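Local coordinates for protein soluble inorganic pyrophosphatase (Toxoplasma gondii, PDB 5WRT) that probably hydrolyses inorganic diphosphate to phosphate with the help of magnesium, as a type I (family I) soluble pyrophosphatase, at residues 138-143 and 165-170; 147-152 and 201-206; 1-6 and 20-25; 58-63 and 73-78. One frame throughout, in Å; residues are numbered along the deposited sequence.

Contact 1: residues 138-143 and 165-170; sequences PVKVLG and PLFSQL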
loop_
_atom_site.group_PDB
_atom_site.type_symbol
_atom_site.label_atom_id
_atom_site.label_comp_id
_atom_site.label_asym_id
_atom_site.label_seq_id
_atom_site.Cartn_x
_atom_site.Cartn_y
_atom_site.Cartn_z
ATOM N N PRO A 138 7.734 21.951 -11.719
ATOM C CA PRO A 138 8.359 22.552 -10.534
ATOM C C PRO A 138 7.554 22.217 -9.289
ATOM O O PRO A 138 6.327 22.333 -9.275
ATOM C CB PRO A 138 8.334 24.058 -10.835
ATOM C CG PRO A 138 7.934 24.180 -12.284
ATOM C CD PRO A 138 7.126 22.964 -12.594
ATOM N N VAL A 139 8.254 21.802 -8.237
ATOM C CA VAL A 139 7.607 21.376 -7.005
ATOM C C VAL A 139 8.232 22.111 -5.829
ATOM O O VAL A 139 9.400 22.512 -5.863
ATOM C CB VAL A 139 7.708 19.845 -6.796
ATOM C CG1 VAL A 139 7.084 19.102 -7.967
ATOM C CG2 VAL A 139 9.159 19.425 -6.598
ATOM N N LYS A 140 7.435 22.287 -4.779
ATOM C CA LYS A 140 7.919 22.777 -3.498
ATOM C C LYS A 140 8.073 21.593 -2.557
ATOM O O LYS A 140 7.138 20.803 -2.383
ATOM C CB LYS A 140 6.969 23.818 -2.907
ATOM C CG LYS A 140 7.305 24.224 -1.482
ATOM C CD LYS A 140 6.483 25.423 -1.038
ATOM C CE LYS A 140 5.016 25.256 -1.398
ATOM N NZ LYS A 140 4.174 26.327 -0.796
ATOM N N VAL A 141 9.251 21.472 -1.961
ATOM C CA VAL A 141 9.574 20.333 -1.112
ATOM C C VAL A 141 8.939 20.525 0.259
ATOM O O VAL A 141 9.051 21.596 0.866
ATOM C CB VAL A 141 11.097 20.159 -1.016
ATOM C CG1 VAL A 141 11.464 19.394 0.221
ATOM C CG2 VAL A 141 11.618 19.449 -2.259
ATOM N N LEU A 142 8.270 19.477 0.753
ATOM C CA LEU A 142 7.543 19.540 2.013
ATOM C C LEU A 142 8.141 18.683 3.120
ATOM O O LEU A 142 7.882 18.958 4.295
ATOM C CB LEU A 142 6.084 19.109 1.804
ATOM C CG LEU A 142 5.266 19.922 0.801
ATOM C CD1 LEU A 142 3.973 19.195 0.457
ATOM C CD2 LEU A 142 4.982 21.309 1.346
ATOM N N GLY A 143 8.924 17.668 2.782
ATOM C CA GLY A 143 9.432 16.751 3.782
ATOM C C GLY A 143 10.076 15.557 3.116
ATOM O O GLY A 143 10.176 15.478 1.888
ATOM N N PRO A 165 -3.956 23.289 -6.362
ATOM C CA PRO A 165 -4.703 24.275 -5.561
ATOM C C PRO A 165 -4.155 24.495 -4.157
ATOM O O PRO A 165 -4.267 25.612 -3.636
ATOM C CB PRO A 165 -6.120 23.688 -5.529
ATOM C CG PRO A 165 -6.218 22.886 -6.780
ATOM C CD PRO A 165 -4.850 22.300 -6.994
ATOM N N LEU A 166 -3.561 23.486 -3.527
ATOM C CA LEU A 166 -3.072 23.630 -2.162
ATOM C C LEU A 166 -1.608 24.056 -2.084
ATOM O O LEU A 166 -1.026 24.007 -0.997
ATOM C CB LEU A 166 -3.251 22.317 -1.400
ATOM C CG LEU A 166 -4.644 21.697 -1.332
ATOM C CD1 LEU A 166 -4.570 20.287 -0.761
ATOM C CD2 LEU A 166 -5.562 22.562 -0.487
ATOM N N PHE A 167 -1.006 24.464 -3.203
ATOM C CA PHE A 167 0.417 24.787 -3.219
ATOM C C PHE A 167 0.772 25.839 -2.173
ATOM O O PHE A 167 1.633 25.614 -1.314
ATOM C CB PHE A 167 0.825 25.259 -4.614
ATOM C CG PHE A 167 2.259 25.685 -4.712
ATOM C CD1 PHE A 167 3.253 24.750 -4.932
ATOM C CD2 PHE A 167 2.615 27.020 -4.587
ATOM C CE1 PHE A 167 4.572 25.132 -5.027
ATOM C CE2 PHE A 167 3.936 27.409 -4.678
ATOM C CZ PHE A 167 4.917 26.461 -4.899
ATOM N N SER A 168 0.113 26.997 -2.229
ATOM C CA SER A 168 0.440 28.081 -1.308
ATOM C C SER A 168 0.085 27.749 0.136
ATOM O O SER A 168 0.579 28.415 1.052
ATOM C CB SER A 168 -0.265 29.369 -1.731
ATOM O OG SER A 168 -1.672 29.218 -1.675
ATOM N N GLN A 169 -0.765 26.748 0.358
ATOM C CA GLN A 169 -1.188 26.374 1.699
ATOM C C GLN A 169 -0.325 25.288 2.324
ATOM O O GLN A 169 -0.408 25.072 3.539
ATOM C CB GLN A 169 -2.641 25.896 1.670
ATOM C CG GLN A 169 -3.666 27.005 1.549
ATOM C CD GLN A 169 -5.081 26.481 1.653
ATOM O OE1 GLN A 169 -5.692 26.108 0.652
ATOM N NE2 GLN A 169 -5.608 26.436 2.872
ATOM N N LEU A 170 0.487 24.594 1.533
ATOM C CA LEU A 170 1.340 23.517 2.018
ATOM C C LEU A 170 2.789 23.984 2.025
ATOM O O LEU A 170 3.343 24.309 0.972
ATOM C CB LEU A 170 1.186 22.263 1.156
ATOM C CG LEU A 170 -0.218 21.663 1.059
ATOM C CD1 LEU A 170 -0.238 20.508 0.069
ATOM C CD2 LEU A 170 -0.708 21.214 2.427
#
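Lys-140 reaches from strand 136-149 of the pyrophosphatase beta-barrel into the turn at 167-170, which leads from strand 152-161 to helix 173-179. Its side chain is extended as far as CD, then bends at chi3 (46°), which carries CE over one face of the Phe-167 ring. The ammonium is held by two main-chain carbonyls: Lys-140 NZ donates to Phe-167 O at 2.7 Å and to Leu-170 O at 2.8 Å, and it also bonds to Asn-171 OD1. Phe-167 O in turn serves two donors, Lys-140 NZ and Leu-170 N, which approach from opposite faces of the carbonyl plane. Beneath the ammonium, the ring of Phe-167 adds a cation-pi contact, with NZ 4.1 Å from the ring centroid and 11° off its normal. The charge of this buried residue is thus probably stabilised by two main-chain carbonyls, an amide oxygen and an aromatic face. Leu-142 and Gly-143 both face Leu-158, a classic beta bulge, and Leu-142 supplies the apolar part of the contact: its CD2 lies 3.9 Å from Leu-170 CB and 3.4 Å from Leu-170 O, the same oxygen that receives Lys-140 NZ.

Contact 2: residues 147-152 and 201-206; sequences MIDGGE and VVNQFG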
loop_
_atom_site.group_PDB
_atom_site.type_symbol
_atom_site.label_atom_id
_atom_site.label_comp_id
_atom_site.label_asym_id
_atom_site.label_seq_id
_atom_site.Cartn_x
_atom_site.Cartn_y
_atom_site.Cartn_z
ATOM N N MET A 147 13.683 6.039 4.208
ATOM C CA MET A 147 13.494 4.603 4.081
ATOM C C MET A 147 14.846 3.908 3.958
ATOM O O MET A 147 15.755 4.396 3.280
ATOM C CB MET A 147 12.594 4.290 2.884
ATOM C CG MET A 147 12.006 2.885 2.894
ATOM S SD MET A 147 11.571 2.243 1.265
ATOM C CE MET A 147 13.178 2.019 0.526
ATOM N N ILE A 148 14.979 2.771 4.637
ATOM C CA ILE A 148 16.179 1.944 4.589
ATOM C C ILE A 148 15.830 0.648 3.870
ATOM O O ILE A 148 15.062 -0.173 4.387
ATOM C CB ILE A 148 16.738 1.664 5.990
ATOM C CG1 ILE A 148 16.937 2.971 6.759
ATOM C CG2 ILE A 148 18.049 0.901 5.894
ATOM C CD1 ILE A 148 17.887 3.932 6.087
ATOM N N ASP A 149 16.391 0.463 2.676
ATOM C CA ASP A 149 16.151 -0.723 1.855
ATOM C C ASP A 149 17.432 -1.549 1.840
ATOM O O ASP A 149 18.336 -1.289 1.041
ATOM C CB ASP A 149 15.730 -0.336 0.441
ATOM C CG ASP A 149 15.143 -1.503 -0.340
ATOM O OD1 ASP A 149 15.455 -2.669 -0.014
ATOM O OD2 ASP A 149 14.361 -1.250 -1.282
ATOM N N GLY A 150 17.497 -2.549 2.717
ATOM C CA GLY A 150 18.651 -3.425 2.803
ATOM C C GLY A 150 19.973 -2.698 2.934
ATOM O O GLY A 150 20.837 -2.812 2.059
ATOM N N GLY A 151 20.141 -1.944 4.019
ATOM C CA GLY A 151 21.368 -1.213 4.249
ATOM C C GLY A 151 21.582 -0.005 3.365
ATOM O O GLY A 151 22.593 0.687 3.530
ATOM N N GLU A 152 20.675 0.273 2.432
ATOM C CA GLU A 152 20.766 1.449 1.579
ATOM C C GLU A 152 19.781 2.502 2.065
ATOM O O GLU A 152 18.607 2.199 2.306
ATOM C CB GLU A 152 20.473 1.107 0.115
ATOM C CG GLU A 152 21.529 0.266 -0.578
ATOM C CD GLU A 152 21.399 0.315 -2.092
ATOM O OE1 GLU A 152 20.254 0.375 -2.593
ATOM O OE2 GLU A 152 22.440 0.308 -2.782
ATOM N N VAL A 201 10.648 -8.839 2.369
ATOM C CA VAL A 201 11.323 -7.923 3.277
ATOM C C VAL A 201 10.369 -6.790 3.623
ATOM O O VAL A 201 9.619 -6.309 2.767
ATOM C CB VAL A 201 12.629 -7.356 2.680
ATOM C CG1 VAL A 201 13.706 -8.431 2.636
ATOM C CG2 VAL A 201 12.376 -6.771 1.305
ATOM N N VAL A 202 10.386 -6.379 4.885
ATOM C CA VAL A 202 9.700 -5.174 5.329
ATOM C C VAL A 202 10.760 -4.105 5.545
ATOM O O VAL A 202 11.701 -4.300 6.325
ATOM C CB VAL A 202 8.894 -5.423 6.613
ATOM C CG1 VAL A 202 8.215 -4.142 7.067
ATOM C CG2 VAL A 202 7.873 -6.527 6.393
ATOM N N ASN A 203 10.620 -2.977 4.854
ATOM C CA ASN A 203 11.627 -1.935 4.958
ATOM C C ASN A 203 11.524 -1.219 6.302
ATOM O O ASN A 203 10.501 -1.268 6.991
ATOM C CB ASN A 203 11.480 -0.927 3.817
ATOM C CG ASN A 203 11.731 -1.545 2.454
ATOM O OD1 ASN A 203 12.775 -2.156 2.218
ATOM N ND2 ASN A 203 10.776 -1.380 1.545
ATOM N N GLN A 204 12.608 -0.550 6.670
ATOM C CA GLN A 204 12.662 0.266 7.872
ATOM C C GLN A 204 12.771 1.735 7.491
ATOM O O GLN A 204 12.974 2.090 6.326
ATOM C CB GLN A 204 13.841 -0.142 8.764
ATOM C CG GLN A 204 13.936 -1.630 9.044
ATOM C CD GLN A 204 15.217 -1.997 9.764
ATOM O OE1 GLN A 204 15.200 -2.358 10.941
ATOM N NE2 GLN A 204 16.341 -1.895 9.061
ATOM N N PHE A 205 12.630 2.594 8.494
ATOM C CA PHE A 205 12.767 4.031 8.311
ATOM C C PHE A 205 13.685 4.593 9.382
ATOM O O PHE A 205 13.540 4.267 10.564
ATOM C CB PHE A 205 11.405 4.733 8.362
ATOM C CG PHE A 205 10.525 4.427 7.186
ATOM C CD1 PHE A 205 9.632 3.368 7.230
ATOM C CD2 PHE A 205 10.593 5.194 6.034
ATOM C CE1 PHE A 205 8.823 3.080 6.145
ATOM C CE2 PHE A 205 9.787 4.910 4.946
ATOM C CZ PHE A 205 8.901 3.851 5.001
ATOM N N GLY A 206 14.632 5.425 8.964
ATOM C CA GLY A 206 15.475 6.131 9.901
ATOM C C GLY A 206 14.710 7.248 10.587
ATOM O O GLY A 206 13.541 7.519 10.306
HETATM O O HOH W 1 14.970 -4.050 3.510
#
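Met-147 and Phe-205 form an antiparallel non-hydrogen-bonded pair, their CA atoms 4.3 Å apart, and Ile-148 with Gln-204 makes the hydrogen-bonded pair next to it. The bond from Ile-148 N to Gln-204 O is short and straight, 2.7 Å with 173° at the hydrogen, although the donor stands above the carbonyl plane; the return bond from Gln-204 N to Ile-148 O, at 3.4 Å, is weak. Beyond this pair no further bridge forms, and the chain reverses through a type I' turn from Asp-149 to Glu-152, with Gly-150 and Gly-151 at its two positive-phi positions. On the face that carries Met-147 and Phe-205, Met-147 CB packs 3.5 Å from Phe-205 CE2, while CG, anti to the backbone N (chi1 -163°), stays beside the same ring atom. Farther out, Met-147 SD lies 3.7 Å from Asn-203 ND2. On the other face, Ile-148 CG1 sits against Gly-206 N, and its CB faces Gln-204 CB. Asn-203 is tied on both sides of its amide: ND2 donates to Phe-191 O in helix 183-193, and OD1 accepts from a water that itself accepts from Gly-150 N. Asp-149 directs OD2 to Lys-195 in a salt bridge. The nearest atom of the Met-147 side chain is about 7 Å from the bound magnesium ion. Met-147 thus packs against the magnesium ligand Asp-154 as well as Phe-205 and Asn-203, and probably helps to shape the surroundings of that carboxylate.

Contact 3: residues 1-6 and 20-25; sequences VYRRLV and SKKSGE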
loop_
_atom_site.group_PDB
_atom_site.type_symbol
_atom_site.label_atom_id
_atom_site.label_comp_id
_atom_site.label_asym_id
_atom_site.label_seq_id
_atom_site.Cartn_x
_atom_site.Cartn_y
_atom_site.Cartn_z
ATOM N N VAL A 1 9.327 24.927 -20.332
ATOM C CA VAL A 1 8.469 23.811 -20.719
ATOM C C VAL A 1 9.287 22.899 -21.626
ATOM O O VAL A 1 10.069 23.373 -22.447
ATOM C CB VAL A 1 7.166 24.309 -21.386
ATOM C CG1 VAL A 1 7.459 24.930 -22.748
ATOM C CG2 VAL A 1 6.125 23.180 -21.482
ATOM N N TYR A 2 9.136 21.591 -21.447
ATOM C CA TYR A 2 9.895 20.601 -22.197
ATOM C C TYR A 2 8.944 19.724 -22.999
ATOM O O TYR A 2 7.796 19.502 -22.599
ATOM C CB TYR A 2 10.749 19.741 -21.261
ATOM C CG TYR A 2 11.714 20.552 -20.429
ATOM C CD1 TYR A 2 12.894 21.043 -20.971
ATOM C CD2 TYR A 2 11.423 20.860 -19.107
ATOM C CE1 TYR A 2 13.770 21.794 -20.210
ATOM C CE2 TYR A 2 12.289 21.612 -18.341
ATOM C CZ TYR A 2 13.460 22.076 -18.896
ATOM O OH TYR A 2 14.323 22.825 -18.131
ATOM N N ARG A 3 9.424 19.230 -24.136
ATOM C CA ARG A 3 8.603 18.444 -25.047
ATOM C C ARG A 3 8.880 16.960 -24.842
ATOM O O ARG A 3 10.040 16.538 -24.788
ATOM C CB ARG A 3 8.867 18.840 -26.500
ATOM C CG ARG A 3 8.025 20.014 -26.981
ATOM C CD ARG A 3 7.512 19.795 -28.397
ATOM N NE ARG A 3 8.281 18.780 -29.116
ATOM C CZ ARG A 3 9.367 19.036 -29.839
ATOM N NH1 ARG A 3 9.827 20.276 -29.939
ATOM N NH2 ARG A 3 10.001 18.048 -30.457
ATOM N N ARG A 4 7.810 16.178 -24.729
ATOM C CA ARG A 4 7.899 14.730 -24.588
ATOM C C ARG A 4 7.793 14.067 -25.956
ATOM O O ARG A 4 6.811 14.268 -26.679
ATOM C CB ARG A 4 6.810 14.223 -23.645
ATOM C CG ARG A 4 6.962 14.734 -22.220
ATOM C CD ARG A 4 5.898 14.171 -21.295
ATOM N NE ARG A 4 4.565 14.271 -21.878
ATOM C CZ ARG A 4 3.768 15.322 -21.709
ATOM N NH1 ARG A 4 4.179 16.352 -20.980
ATOM N NH2 ARG A 4 2.566 15.351 -22.271
ATOM N N LEU A 5 8.809 13.283 -26.308
ATOM C CA LEU A 5 8.812 12.477 -27.526
ATOM C C LEU A 5 8.522 11.035 -27.128
ATOM O O LEU A 5 9.390 10.337 -26.600
ATOM C CB LEU A 5 10.142 12.606 -28.259
ATOM C CG LEU A 5 10.711 14.022 -28.371
ATOM C CD1 LEU A 5 12.063 14.001 -29.068
ATOM C CD2 LEU A 5 9.739 14.947 -29.102
ATOM N N VAL A 6 7.299 10.596 -27.374
ATOM C CA VAL A 6 6.855 9.269 -26.968
ATOM C C VAL A 6 7.066 8.308 -28.127
ATOM O O VAL A 6 6.733 8.612 -29.279
ATOM C CB VAL A 6 5.383 9.300 -26.519
ATOM C CG1 VAL A 6 4.941 7.924 -26.053
ATOM C CG2 VAL A 6 5.188 10.329 -25.415
ATOM N N SER A 20 12.817 16.849 -25.107
ATOM C CA SER A 20 13.456 17.831 -25.967
ATOM C C SER A 20 12.996 19.220 -25.554
ATOM O O SER A 20 11.917 19.386 -24.979
ATOM C CB SER A 20 13.128 17.594 -27.447
ATOM O OG SER A 20 11.735 17.706 -27.682
ATOM N N LYS A 21 13.832 20.218 -25.838
ATOM C CA LYS A 21 13.409 21.606 -25.714
ATOM C C LYS A 21 12.328 21.911 -26.747
ATOM O O LYS A 21 11.911 21.056 -27.534
ATOM C CB LYS A 21 14.588 22.561 -25.894
ATOM C CG LYS A 21 15.635 22.531 -24.799
ATOM C CD LYS A 21 16.947 23.082 -25.333
ATOM C CE LYS A 21 17.994 23.247 -24.242
ATOM N NZ LYS A 21 19.235 23.892 -24.760
ATOM N N LYS A 22 11.873 23.162 -26.760
ATOM C CA LYS A 22 10.935 23.571 -27.793
ATOM C C LYS A 22 11.645 23.960 -29.073
ATOM O O LYS A 22 10.985 24.218 -30.084
ATOM C CB LYS A 22 10.075 24.739 -27.301
ATOM C CG LYS A 22 8.931 24.337 -26.393
ATOM C CD LYS A 22 7.677 23.980 -27.186
ATOM C CE LYS A 22 6.451 23.961 -26.279
ATOM N NZ LYS A 22 6.453 22.830 -25.305
ATOM N N SER A 23 12.977 23.989 -29.044
ATOM C CA SER A 23 13.777 24.064 -30.255
ATOM C C SER A 23 13.742 22.768 -31.054
ATOM O O SER A 23 13.990 22.791 -32.265
ATOM C CB SER A 23 15.228 24.398 -29.895
ATOM O OG SER A 23 15.290 25.276 -28.781
ATOM N N GLY A 24 13.449 21.639 -30.405
ATOM C CA GLY A 24 13.629 20.334 -30.995
ATOM C C GLY A 24 14.864 19.613 -30.497
ATOM O O GLY A 24 14.970 18.396 -30.667
ATOM N N GLU A 25 15.806 20.355 -29.915
ATOM C CA GLU A 25 17.017 19.772 -29.357
ATOM C C GLU A 25 16.686 18.741 -28.288
ATOM O O GLU A 25 15.985 19.035 -27.322
ATOM C CB GLU A 25 17.876 20.871 -28.739
ATOM C CG GLU A 25 19.338 20.527 -28.589
ATOM C CD GLU A 25 20.055 21.433 -27.602
ATOM O OE1 GLU A 25 21.266 21.229 -27.380
ATOM O OE2 GLU A 25 19.420 22.375 -27.078
HETATM O O HOH W 2 12.387 23.937 -23.648
#
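Arg-3 has chi2 (-139°) and chi3 (-19°) off the staggered positions, which sets CD and NE, and its guanidinium lies with one face toward Ser-20; Ser-20 OG, set between its own backbone N and carbonyl carbon (chi1 61°), lies 3.3 Å above the guanidinium plane, toward the rim. The approach of Arg-3 NH2 to this hydroxyl has too poor an angle for a hydrogen bond, so the hydroxyl merely rests over the guanidinium face. Real bonding is left to the main chain, where Arg-3 N gives a 2.6 Å bond to Ser-20 O and Ser-20 N returns one of 2.8 Å to Arg-3 O. Leu-5, two residues along on the same face, brings CD2 to 3.7 Å from Ser-20 OG. Toward Val-1, the Lys-22 side chain curls back through bends at chi2 and chi4, and its NZ comes within 3.5 Å of Val-1 CG1 and 3.6 Å of Arg-3 CG, van der Waals contacts of the ammonium with carbon. A water joins Val-1 O to Lys-22 N, extending the pairing beyond the last direct bond. The loop itself is closed by Lys-21 N to Glu-25 O and by a salt bridge from Lys-21 NZ to Glu-25 OE2, with Gly-24 turning at positive phi. Arg-3 and Ser-20 form the antiparallel hydrogen-bonded pair at the open end of a beta hairpin, strands 3-7 and 16-20, in a small three-stranded sheet at the protein surface, away from the metal site.

Contact 4: residues 58-63 and 73-78; sequences RRKMEM and MQDLKK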
loop_
_atom_site.group_PDB
_atom_site.type_symbol
_atom_site.label_atom_id
_atom_site.label_comp_id
_atom_site.label_asym_id
_atom_site.label_seq_id
_atom_site.Cartn_x
_atom_site.Cartn_y
_atom_site.Cartn_z
ATOM N N ARG A 58 1.423 1.298 -11.868
ATOM C CA ARG A 58 2.319 0.386 -11.170
ATOM C C ARG A 58 3.478 -0.125 -12.017
ATOM O O ARG A 58 4.282 -0.909 -11.507
ATOM C CB ARG A 58 1.543 -0.801 -10.569
ATOM C CG ARG A 58 0.929 -1.776 -11.542
ATOM C CD ARG A 58 0.500 -3.016 -10.774
ATOM N NE ARG A 58 -0.222 -3.976 -11.600
ATOM C CZ ARG A 58 -1.463 -4.385 -11.352
ATOM N NH1 ARG A 58 -2.116 -3.918 -10.296
ATOM N NH2 ARG A 58 -2.046 -5.264 -12.154
ATOM N N ARG A 59 3.585 0.267 -13.284
ATOM C CA ARG A 59 4.749 -0.120 -14.069
ATOM C C ARG A 59 5.974 0.646 -13.585
ATOM O O ARG A 59 5.922 1.859 -13.364
ATOM C CB ARG A 59 4.522 0.155 -15.555
ATOM C CG ARG A 59 3.438 -0.684 -16.196
ATOM C CD ARG A 59 3.413 -0.478 -17.704
ATOM N NE ARG A 59 2.464 -1.374 -18.355
ATOM C CZ ARG A 59 1.218 -1.041 -18.677
ATOM N NH1 ARG A 59 0.765 0.177 -18.409
ATOM N NH2 ARG A 59 0.425 -1.926 -19.266
ATOM N N LYS A 60 7.088 -0.069 -13.429
ATOM C CA LYS A 60 8.309 0.520 -12.884
ATOM C C LYS A 60 9.043 1.251 -14.005
ATOM O O LYS A 60 10.004 0.757 -14.599
ATOM C CB LYS A 60 9.181 -0.550 -12.239
ATOM C CG LYS A 60 10.402 -0.009 -11.512
ATOM C CD LYS A 60 10.865 -0.971 -10.429
ATOM C CE LYS A 60 12.224 -0.574 -9.876
ATOM N NZ LYS A 60 12.949 -1.727 -9.277
ATOM N N MET A 61 8.571 2.461 -14.294
ATOM C CA MET A 61 9.233 3.323 -15.262
ATOM C C MET A 61 10.361 4.083 -14.580
ATOM O O MET A 61 10.196 4.608 -13.476
ATOM C CB MET A 61 8.234 4.302 -15.879
ATOM C CG MET A 61 6.965 3.640 -16.396
ATOM S SD MET A 61 7.254 2.502 -17.764
ATOM C CE MET A 61 7.898 3.618 -19.005
ATOM N N GLU A 62 11.507 4.160 -15.252
ATOM C CA GLU A 62 12.670 4.839 -14.697
ATOM C C GLU A 62 13.522 5.399 -15.823
ATOM O O GLU A 62 13.531 4.871 -16.937
ATOM C CB GLU A 62 13.540 3.899 -13.848
ATOM C CG GLU A 62 12.916 3.410 -12.556
ATOM C CD GLU A 62 13.774 2.372 -11.855
ATOM O OE1 GLU A 62 14.675 1.796 -12.506
ATOM O OE2 GLU A 62 13.546 2.139 -10.651
ATOM N N MET A 63 14.235 6.479 -15.517
ATOM C CA MET A 63 15.256 6.983 -16.425
ATOM C C MET A 63 16.349 5.938 -16.608
ATOM O O MET A 63 16.863 5.384 -15.632
ATOM C CB MET A 63 15.849 8.282 -15.882
ATOM C CG MET A 63 14.885 9.455 -15.879
ATOM S SD MET A 63 15.663 11.014 -15.403
ATOM C CE MET A 63 15.893 10.769 -13.643
ATOM N N MET A 73 12.078 4.429 -19.537
ATOM C CA MET A 73 11.574 3.164 -20.050
ATOM C C MET A 73 11.189 2.296 -18.865
ATOM O O MET A 73 11.492 2.617 -17.713
ATOM C CB MET A 73 12.621 2.445 -20.915
ATOM C CG MET A 73 13.283 3.308 -21.978
ATOM S SD MET A 73 14.387 2.381 -23.064
ATOM C CE MET A 73 13.237 1.299 -23.911
ATOM N N GLN A 74 10.514 1.187 -19.149
ATOM C CA GLN A 74 10.102 0.278 -18.090
ATOM C C GLN A 74 11.271 -0.602 -17.667
ATOM O O GLN A 74 12.016 -1.121 -18.504
ATOM C CB GLN A 74 8.925 -0.585 -18.543
ATOM C CG GLN A 74 8.311 -1.408 -17.423
ATOM C CD GLN A 74 6.925 -1.912 -17.764
ATOM O OE1 GLN A 74 6.390 -1.615 -18.832
ATOM N NE2 GLN A 74 6.331 -2.674 -16.852
ATOM N N ASP A 75 11.437 -0.752 -16.354
ATOM C CA ASP A 75 12.500 -1.588 -15.819
ATOM C C ASP A 75 12.291 -3.044 -16.224
ATOM O O ASP A 75 11.163 -3.505 -16.418
ATOM C CB ASP A 75 12.552 -1.461 -14.296
ATOM C CG ASP A 75 13.815 -2.053 -13.700
ATOM O OD1 ASP A 75 14.874 -1.987 -14.359
ATOM O OD2 ASP A 75 13.748 -2.576 -12.568
ATOM N N LEU A 76 13.398 -3.771 -16.351
ATOM C CA LEU A 76 13.384 -5.179 -16.724
ATOM C C LEU A 76 13.863 -6.047 -15.569
ATOM O O LEU A 76 14.758 -5.655 -14.813
ATOM C CB LEU A 76 14.256 -5.433 -17.957
ATOM C CG LEU A 76 13.941 -4.619 -19.213
ATOM C CD1 LEU A 76 14.894 -4.984 -20.344
ATOM C CD2 LEU A 76 12.497 -4.828 -19.636
ATOM N N LYS A 77 13.250 -7.221 -15.435
ATOM C CA LYS A 77 13.745 -8.289 -14.575
ATOM C C LYS A 77 14.957 -8.963 -15.216
ATOM O O LYS A 77 15.274 -8.743 -16.387
ATOM C CB LYS A 77 12.647 -9.325 -14.332
ATOM C CG LYS A 77 11.538 -8.894 -13.394
ATOM C CD LYS A 77 10.414 -9.918 -13.407
ATOM C CE LYS A 77 9.196 -9.417 -12.658
ATOM N NZ LYS A 77 7.938 -9.973 -13.233
ATOM N N LYS A 78 15.646 -9.800 -14.430
ATOM C CA LYS A 78 16.754 -10.581 -14.993
ATOM C C LYS A 78 16.235 -11.539 -16.054
ATOM O O LYS A 78 16.930 -11.837 -17.030
ATOM C CB LYS A 78 17.485 -11.354 -13.895
ATOM C CG LYS A 78 17.582 -10.626 -12.566
ATOM C CD LYS A 78 17.789 -11.607 -11.422
ATOM C CE LYS A 78 16.547 -12.457 -11.189
ATOM N NZ LYS A 78 16.310 -12.709 -9.736
HETATM O O HOH W 3 3.701 -4.009 -17.643
HETATM O O HOH W 4 15.465 0.457 -14.772
#
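Met-73 opens the pairing of a beta hairpin, strands 57-63 and 72-74: its N donates to Glu-62 O at 3.0 Å and its O accepts from Glu-62 N at 2.9 Å, making an antiparallel hydrogen-bonded pair. Gln-74 follows as the non-hydrogen-bonded partner of Met-61, whose side chain bends at chi2 (-64°) and chi3 to lay SD 3.6 Å from Gln-74 CB and CE against the peptide between Met-73 and Gln-74. The Gln-74 chain, extended beyond CG, runs across Arg-59, its amide turned 76° from the guanidinium plane, and OE1 comes 3.4 Å from Arg-59 CD. Its NE2 bonds to Arg-83 O and to a water that also takes the N-H of Arg-59 NE. Asp-75 continues the bonding past the strand end, its N donating to Lys-60 O at 2.7 Å, where Lys-60 centres an inverse gamma turn. The side chains of Lys-60 and Asp-75 lie side by side; Asp-75 OD2 is held chiefly by a salt bridge to Arg-83, with a weak one to Lys-60 NZ at 3.5 Å. Glu-62, about 5 Å from a bound magnesium ion, lies close to Glu-52, a ligand of a magnesium site of this protein whose ion is not bound to this chain in the model. Glu-62 OE1 stands 4.2 Å from Asp-75 OD1, with a water between the two carboxylates.

From the N terminus, contact 3 comes first, closing the hairpin of strands 3-7 and 16-20 at the protein's edge. Contact 4 follows, closing the loop between strands 57-63 and 72-74 in a second small sheet. Both are complete before contacts 1 and 2 begin, and these two cross: 138-143 and 147-152 lie in succession along the chain, then 165-170 and 201-206 return to them in the same order. Contacts 1 and 2 share strand 136-149 yet have centres 27 Å apart, one tying the loop before helix 173-179 to the strand, the other adding strand 204-212 to the main sheet. Contacts 1 and 4 lie on opposite sides of the chain's centre.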